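Local coordinates for M157 (Murid herpesvirus 1, PDB 2NYK), which is an MHC class I-like viral protein that serves as a ligand for Ly49 receptors of mouse natural killer cells, at residues L106-T118 and R122-K131. The protein carries 1 engineered substitution. Residues are numbered along the deposited sequence; the frame is centred on the assembly and turned at random.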
loop_
_atom_site.group_PDB
_atom_site.type_symbol
_atom_site.label_atom_id
_atom_site.label_comp_id
_atom_site.label_asym_id
_atom_site.label_seq_id
_atom_site.Cartn_x
_atom_site.Cartn_y
_atom_site.Cartn_z
ATOM N N LEU A 106 4.386 12.253 -12.277
ATOM C CA LEU A 106 5.618 12.990 -12.512
ATOM C C LEU A 106 5.282 14.397 -13.041
ATOM O O LEU A 106 4.747 14.536 -14.145
ATOM C CB LEU A 106 6.498 12.229 -13.514
ATOM C CG LEU A 106 7.921 12.750 -13.756
ATOM C CD1 LEU A 106 8.710 12.856 -12.452
ATOM C CD2 LEU A 106 8.663 11.865 -14.763
ATOM N N GLY A 107 5.580 15.428 -12.247
ATOM C CA GLY A 107 5.089 16.771 -12.557
ATOM C C GLY A 107 3.584 16.678 -12.581
ATOM O O GLY A 107 2.964 16.200 -11.619
ATOM N N PHE A 108 2.987 17.102 -13.687
ATOM C CA PHE A 108 1.549 16.895 -13.873
ATOM C C PHE A 108 1.256 15.876 -14.970
ATOM O O PHE A 108 0.176 15.877 -15.557
ATOM C CB PHE A 108 0.822 18.225 -14.128
ATOM C CG PHE A 108 0.736 19.131 -12.905
ATOM C CD1 PHE A 108 0.742 18.605 -11.612
ATOM C CD2 PHE A 108 0.600 20.508 -13.064
ATOM C CE1 PHE A 108 0.628 19.448 -10.495
ATOM C CE2 PHE A 108 0.497 21.348 -11.967
ATOM C CZ PHE A 108 0.516 20.816 -10.681
ATOM N N ASP A 109 2.241 15.028 -15.246
ATOM C CA ASP A 109 2.111 13.924 -16.185
ATOM C C ASP A 109 1.894 12.649 -15.399
ATOM O O ASP A 109 2.154 12.601 -14.192
ATOM C CB ASP A 109 3.366 13.758 -17.028
ATOM C CG ASP A 109 3.475 14.805 -18.119
ATOM O OD1 ASP A 109 2.484 14.995 -18.863
ATOM O OD2 ASP A 109 4.550 15.438 -18.227
ATOM N N VAL A 110 1.403 11.631 -16.095
ATOM C CA VAL A 110 1.134 10.346 -15.494
ATOM C C VAL A 110 1.491 9.264 -16.480
ATOM O O VAL A 110 1.195 9.381 -17.670
ATOM C CB VAL A 110 -0.348 10.193 -15.092
ATOM C CG1 VAL A 110 -0.582 8.861 -14.419
ATOM C CG2 VAL A 110 -0.729 11.288 -14.131
ATOM N N ILE A 111 2.134 8.228 -15.958
ATOM C CA ILE A 111 2.414 7.002 -16.687
ATOM C C ILE A 111 1.829 5.856 -15.867
ATOM O O ILE A 111 2.206 5.670 -14.715
ATOM C CB ILE A 111 3.943 6.820 -16.865
ATOM C CG1 ILE A 111 4.540 8.086 -17.502
ATOM C CG2 ILE A 111 4.233 5.607 -17.730
ATOM C CD1 ILE A 111 6.056 8.125 -17.579
ATOM N N CYS A 112 0.877 5.126 -16.437
ATOM C CA CYS A 112 0.266 4.000 -15.724
ATOM C C CYS A 112 0.533 2.690 -16.424
ATOM O O CYS A 112 0.477 2.603 -17.652
ATOM C CB CYS A 112 -1.259 4.160 -15.548
ATOM S SG CYS A 112 -1.840 5.682 -14.743
ATOM N N ASP A 113 0.819 1.665 -15.630
ATOM C CA ASP A 113 0.868 0.302 -16.134
ATOM C C ASP A 113 -0.452 -0.267 -15.704
ATOM O O ASP A 113 -0.848 -0.119 -14.552
ATOM C CB ASP A 113 2.017 -0.479 -15.523
ATOM C CG ASP A 113 3.386 0.122 -15.854
ATOM O OD1 ASP A 113 3.614 0.568 -16.995
ATOM O OD2 ASP A 113 4.243 0.143 -14.948
ATOM N N VAL A 114 -1.161 -0.879 -16.635
ATOM C CA VAL A 114 -2.499 -1.375 -16.352
ATOM C C VAL A 114 -2.536 -2.909 -16.422
ATOM O O VAL A 114 -2.182 -3.488 -17.444
ATOM C CB VAL A 114 -3.518 -0.772 -17.338
ATOM C CG1 VAL A 114 -4.934 -1.239 -16.995
ATOM C CG2 VAL A 114 -3.405 0.776 -17.342
ATOM N N TYR A 115 -2.978 -3.556 -15.339
ATOM C CA TYR A 115 -2.978 -5.014 -15.278
ATOM C C TYR A 115 -4.386 -5.536 -15.122
ATOM O O TYR A 115 -5.148 -5.034 -14.291
ATOM C CB TYR A 115 -2.134 -5.492 -14.097
ATOM C CG TYR A 115 -0.733 -4.958 -14.107
ATOM C CD1 TYR A 115 0.262 -5.594 -14.849
ATOM C CD2 TYR A 115 -0.392 -3.816 -13.384
ATOM C CE1 TYR A 115 1.581 -5.107 -14.868
ATOM C CE2 TYR A 115 0.935 -3.317 -13.397
ATOM C CZ TYR A 115 1.905 -3.969 -14.152
ATOM O OH TYR A 115 3.214 -3.507 -14.176
ATOM N N HIS A 116 -4.726 -6.542 -15.924
ATOM C CA HIS A 116 -5.989 -7.249 -15.829
ATOM C C HIS A 116 -5.655 -8.710 -15.578
ATOM O O HIS A 116 -4.741 -9.248 -16.202
ATOM C CB HIS A 116 -6.776 -7.137 -17.139
ATOM C CG HIS A 116 -7.374 -5.787 -17.377
ATOM N ND1 HIS A 116 -6.664 -4.747 -17.934
ATOM C CD2 HIS A 116 -8.620 -5.308 -17.140
ATOM C CE1 HIS A 116 -7.439 -3.680 -18.016
ATOM N NE2 HIS A 116 -8.634 -3.997 -17.545
ATOM N N THR A 117 -6.381 -9.344 -14.657
ATOM C CA THR A 117 -6.132 -10.746 -14.329
ATOM C C THR A 117 -7.441 -11.504 -14.195
ATOM O O THR A 117 -8.375 -11.054 -13.507
ATOM C CB THR A 117 -5.343 -10.906 -13.024
ATOM O OG1 THR A 117 -4.109 -10.198 -13.135
ATOM C CG2 THR A 117 -5.040 -12.378 -12.759
ATOM N N THR A 118 -7.490 -12.651 -14.869
ATOM C CA THR A 118 -8.583 -13.605 -14.737
ATOM C C THR A 118 -7.960 -14.971 -14.420
ATOM O O THR A 118 -6.735 -15.114 -14.414
ATOM C CB THR A 118 -9.438 -13.697 -16.017
ATOM O OG1 THR A 118 -8.679 -14.305 -17.066
ATOM C CG2 THR A 118 -9.909 -12.316 -16.473
ATOM N N ARG A 122 -3.764 -13.276 -18.126
ATOM C CA ARG A 122 -3.099 -12.135 -17.513
ATOM C C ARG A 122 -2.694 -11.157 -18.631
ATOM O O ARG A 122 -2.073 -11.563 -19.612
ATOM C CB ARG A 122 -1.866 -12.629 -16.781
ATOM C CG ARG A 122 -1.461 -11.816 -15.616
ATOM C CD ARG A 122 -1.501 -12.662 -14.359
ATOM N NE ARG A 122 -0.169 -13.144 -13.961
ATOM C CZ ARG A 122 0.472 -14.162 -14.539
ATOM N NH1 ARG A 122 -0.087 -14.817 -15.559
ATOM N NH2 ARG A 122 1.671 -14.535 -14.097
ATOM N N VAL A 123 -3.088 -9.889 -18.488
ATOM C CA VAL A 123 -2.797 -8.854 -19.486
ATOM C C VAL A 123 -2.108 -7.671 -18.799
ATOM O O VAL A 123 -2.406 -7.346 -17.641
ATOM C CB VAL A 123 -4.072 -8.362 -20.234
ATOM C CG1 VAL A 123 -3.715 -7.421 -21.394
ATOM C CG2 VAL A 123 -4.910 -9.524 -20.747
ATOM N N ALA A 124 -1.173 -7.050 -19.511
ATOM C CA ALA A 124 -0.481 -5.857 -19.027
ATOM C C ALA A 124 -0.302 -4.835 -20.164
ATOM O O ALA A 124 0.278 -5.166 -21.209
ATOM C CB ALA A 124 0.851 -6.247 -18.422
ATOM N N TYR A 125 -0.864 -3.631 -19.982
ATOM C CA TYR A 125 -0.645 -2.490 -20.884
ATOM C C TYR A 125 0.304 -1.592 -20.142
ATOM O O TYR A 125 -0.103 -0.930 -19.192
ATOM C CB TYR A 125 -1.933 -1.703 -21.149
ATOM C CG TYR A 125 -3.108 -2.519 -21.632
ATOM C CD1 TYR A 125 -3.097 -3.109 -22.886
ATOM C CD2 TYR A 125 -4.250 -2.667 -20.850
ATOM C CE1 TYR A 125 -4.173 -3.867 -23.342
ATOM C CE2 TYR A 125 -5.338 -3.433 -21.293
ATOM C CZ TYR A 125 -5.290 -4.027 -22.541
ATOM O OH TYR A 125 -6.353 -4.774 -23.009
ATOM N N THR A 126 1.565 -1.570 -20.547
ATOM C CA THR A 126 2.555 -0.769 -19.851
ATOM C C THR A 126 2.771 0.563 -20.551
ATOM O O THR A 126 2.513 0.684 -21.740
ATOM C CB THR A 126 3.906 -1.510 -19.728
ATOM O OG1 THR A 126 4.434 -1.747 -21.040
ATOM C CG2 THR A 126 3.725 -2.840 -19.005
ATOM N N GLY A 127 3.226 1.561 -19.796
ATOM C CA GLY A 127 3.606 2.860 -20.359
ATOM C C GLY A 127 2.459 3.689 -20.924
ATOM O O GLY A 127 2.683 4.505 -21.802
ATOM N N GLN A 128 1.229 3.465 -20.438
ATOM C CA GLN A 128 0.058 4.274 -20.833
ATOM C C GLN A 128 0.219 5.700 -20.311
ATOM O O GLN A 128 0.616 5.908 -19.160
ATOM C CB GLN A 128 -1.252 3.708 -20.275
ATOM C CG GLN A 128 -1.536 2.246 -20.562
ATOM C CD GLN A 128 -1.736 1.974 -22.018
ATOM O OE1 GLN A 128 -0.774 1.921 -22.796
ATOM N NE2 GLN A 128 -2.996 1.801 -22.415
ATOM N N THR A 129 -0.090 6.676 -21.156
ATOM C CA THR A 129 0.075 8.083 -20.785
ATOM C C THR A 129 -1.278 8.798 -20.808
ATOM O O THR A 129 -1.401 9.944 -20.365
ATOM C CB THR A 129 1.077 8.786 -21.714
ATOM O OG1 THR A 129 0.686 8.564 -23.072
ATOM C CG2 THR A 129 2.488 8.235 -21.514
ATOM N N GLY A 130 -2.297 8.099 -21.308
ATOM C CA GLY A 130 -3.637 8.666 -21.478
ATOM C C GLY A 130 -3.717 9.871 -22.413
ATOM O O GLY A 130 -4.555 10.765 -22.214
ATOM N N LYS A 131 -2.851 9.902 -23.427
ATOM C CA LYS A 131 -2.816 11.015 -24.389
ATOM C C LYS A 131 -3.058 10.541 -25.820
ATOM O O LYS A 131 -4.183 10.631 -26.322
ATOM C CB LYS A 131 -1.497 11.798 -24.301
ATOM C CG LYS A 131 -0.237 10.957 -24.558
ATOM C CD LYS A 131 1.055 11.782 -24.552
ATOM C CE LYS A 131 1.460 12.234 -23.145
ATOM N NZ LYS A 131 0.552 13.298 -22.600
#
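Val114 and Tyr125 face each other across an antiparallel hairpin, joined by backbone bonds in both directions, and His116 and Val123 repeat this doubly bonded pairing nearer the turn. On the face they share, the side chains close in on the Tyr125 ring. Val114 CB reaches its edge, 4.1 Å from Tyr125 CD2, while Val123 CG1 lies over one face, offset toward the rim. With CG beside the backbone N, the His116 imidazole meets the tyrosine rim to rim, ND1 lying 3.8 Å from Tyr125 CE2, the planes turned 75° apart and neither ring lying over the face of the other. Val114 CG2 also packs crosswise against Gln128 CG at 4.0 Å; from the same side helix 148-154 covers Val114 and Gln128 through Thr150.

On the other face, Ala124 CB sits 3.7 Å from Tyr115 CD1, and Arg122 runs its bent aliphatic chain alongside Thr117.

Between Cys112 and Val114 the register slips by one residue, a beta bulge. Here Asp113, its CG beside the backbone N (chi1 -62°), brings OD1 to Gly127 N, a 3.0 Å bond at 163° that meets the oxygen nearly along its C-O axis. Beyond it, Cys112 N bonds firmly to Gln128 O at 2.8 Å, whereas the return bond is weak.

Strand 122-128 is the outermost strand, on this side, of the chain's seven-stranded, MHC-like platform sheet, with Cys112 tied by a disulfide to Cys103 on the next strand inward. Backbone bonds pair the strands on both sides of the bulge, and the carboxylate of Asp113 adds a further bond to Gly127 N where their regular pattern breaks.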